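Local structure of ribosomal protein uL16 3-hydroxylase (Escherichia coli, 4CCL) at residues P34-P37 against D38-A41. The protein catalyses the iron- and 2-oxoglutarate-dependent hydroxylation of an arginine of ribosomal protein uL16, working as a homodimeric JmjC oxygenase. Residues are numbered along the deposited sequence; the frame is centred on the assembly and turned at random.
Sequences PISP and DELA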
ATOM      1  N   PRO B  34     -38.055   8.045  15.658  1.00 61.92           N
ATOM      2  CA  PRO B  34     -37.145   9.004  16.291  1.00 62.01           C
ATOM      3  C   PRO B  34     -37.166  10.348  15.578  1.00 65.16           C
ATOM      4  O   PRO B  34     -36.911  11.381  16.195  1.00 69.57           O
ATOM      5  CB  PRO B  34     -35.774   8.340  16.131  1.00 57.11           C
ATOM      6  CG  PRO B  34     -35.918   7.459  14.939  1.00 53.35           C
ATOM      7  CD  PRO B  34     -37.332   6.965  14.964  1.00 57.64           C
ATOM      8  N   ILE B  35     -37.486  10.329  14.289  1.00 66.55           N
ATOM      9  CA  ILE B  35     -37.439  11.533  13.475  1.00 73.65           C
ATOM     10  C   ILE B  35     -38.648  11.577  12.535  1.00 75.87           C
ATOM     11  O   ILE B  35     -39.323  10.565  12.334  1.00 81.08           O
ATOM     12  CB  ILE B  35     -36.099  11.608  12.696  1.00 72.58           C
ATOM     13  CG1 ILE B  35     -35.780  13.041  12.269  1.00 77.56           C
ATOM     14  CG2 ILE B  35     -36.098  10.649  11.521  1.00 65.08           C
ATOM     15  CD1 ILE B  35     -34.537  13.164  11.412  1.00 76.13           C
ATOM     16  N   SER B  36     -38.922  12.749  11.970  1.00 76.94           N
ATOM     17  CA  SER B  36     -40.071  12.944  11.089  1.00 73.99           C
ATOM     18  C   SER B  36     -39.571  13.252   9.678  1.00 74.57           C
ATOM     19  O   SER B  36     -38.440  13.705   9.513  1.00 79.88           O
ATOM     20  CB  SER B  36     -40.954  14.088  11.602  1.00 72.82           C
ATOM     21  OG  SER B  36     -40.542  15.336  11.067  1.00 70.34           O
ATOM     22  N   PRO B  37     -40.398  12.975   8.654  1.00 69.44           N
ATOM     23  CA  PRO B  37     -40.009  13.224   7.258  1.00 68.15           C
ATOM     24  C   PRO B  37     -39.556  14.664   7.016  1.00 71.00           C
ATOM     25  O   PRO B  37     -38.669  14.906   6.192  1.00 71.97           O
ATOM     26  CB  PRO B  37     -41.303  12.950   6.488  1.00 67.80           C
ATOM     27  CG  PRO B  37     -42.025  11.956   7.322  1.00 64.33           C
ATOM     28  CD  PRO B  37     -41.727  12.341   8.746  1.00 66.92           C
ATOM     29  N   ASP B  38     -40.164  15.600   7.737  1.00 75.27           N
ATOM     30  CA  ASP B  38     -39.796  17.008   7.658  1.00 83.93           C
ATOM     31  C   ASP B  38     -38.391  17.248   8.197  1.00 83.68           C
ATOM     32  O   ASP B  38     -37.548  17.846   7.520  1.00 86.32           O
ATOM     33  CB  ASP B  38     -40.808  17.870   8.419  1.00 92.09           C
ATOM     34  CG  ASP B  38     -42.082  18.099   7.636  1.00102.78           C
ATOM     35  OD1 ASP B  38     -42.025  18.065   6.389  1.00106.46           O
ATOM     36  OD2 ASP B  38     -43.139  18.316   8.263  1.00109.51           O
ATOM     37  N   GLU B  39     -38.147  16.779   9.418  1.00 82.61           N
ATOM     38  CA  GLU B  39     -36.838  16.912  10.052  1.00 83.84           C
ATOM     39  C   GLU B  39     -35.769  16.261   9.184  1.00 78.63           C
ATOM     40  O   GLU B  39     -34.636  16.741   9.106  1.00 78.63           O
ATOM     41  CB  GLU B  39     -36.833  16.262  11.440  1.00 84.39           C
ATOM     42  CG  GLU B  39     -37.920  16.738  12.392  1.00 91.37           C
ATOM     43  CD  GLU B  39     -37.984  15.897  13.657  1.00 97.73           C
ATOM     44  OE1 GLU B  39     -36.954  15.792  14.356  1.00 99.67           O
ATOM     45  OE2 GLU B  39     -39.058  15.328  13.945  1.00 99.66           O
ATOM     46  N   LEU B  40     -36.147  15.167   8.529  1.00 73.43           N
ATOM     47  CA  LEU B  40     -35.249  14.444   7.638  1.00 73.03           C
ATOM     48  C   LEU B  40     -34.949  15.249   6.378  1.00 79.18           C
ATOM     49  O   LEU B  40     -33.820  15.249   5.892  1.00 75.47           O
ATOM     50  CB  LEU B  40     -35.852  13.091   7.254  1.00 66.46           C
ATOM     51  CG  LEU B  40     -34.976  12.184   6.388  1.00 62.37           C
ATOM     52  CD1 LEU B  40     -33.733  11.763   7.152  1.00 57.61           C
ATOM     53  CD2 LEU B  40     -35.751  10.967   5.919  1.00 63.16           C
ATOM     54  N   ALA B  41     -35.965  15.926   5.849  1.00 81.23           N
ATOM     55  CA  ALA B  41     -35.787  16.750   4.656  1.00 78.68           C
ATOM     56  C   ALA B  41     -34.858  17.924   4.957  1.00 83.45           C
ATOM     57  O   ALA B  41     -33.895  18.187   4.219  1.00 88.21           O
ATOM     58  CB  ALA B  41     -37.132  17.240   4.144  1.00 80.96           C
TER
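Ser36 and Glu39 meet where the chain, extended through Ile35 and Ser36, turns into the first helical turn at Pro37, so that Ser36 O accepts from Leu40 N (2.9 Å) and Pro37 O from Ala41 N. This is the N-cap of helix 37-45, with Ser36 as the capping residue and proline in the N1 position just after it. Ser36 OG accepts from Glu39 N at 3.2 Å, and the N-H points almost straight at it (179°). A chi1 of 89° sets OG between the backbone N and the carbonyl carbon, where it faces Glu39 N. The same hydroxyl donates a weak bond to Glu39 OE2, so it meets Glu39 twice, squarely at the backbone N and only weakly at the carboxylate. With an alanine here the hydroxyl is gone, which is likely to leave Glu39 N without its capping acceptor and the Glu39 carboxylate without its weak bond at OE2. Glu39 reaches back along the incoming chain, CG anti to the carbonyl carbon (chi1 -54°), while the side chain of Ile35 slides past it in the opposite direction. Glu39 OE1 takes a weak hydrogen bond from His90 NE2. On the buried side, Ile35 and Leu40 both pack on Met196 and Ile113, and Pro37 joins Leu40 against Phe115, seating the start of the helix on strands 108-116 and 195-202 of the JmjC domain; Leu40 lies about 7 Å, side chain to side chain, from Ser114, a probable substrate-binding residue. Between the two segments, Ile35 CG1 sits 3.5 Å from Glu39 CB, and Ile35 CD1 comes to 4.4 Å from Leu40 CB.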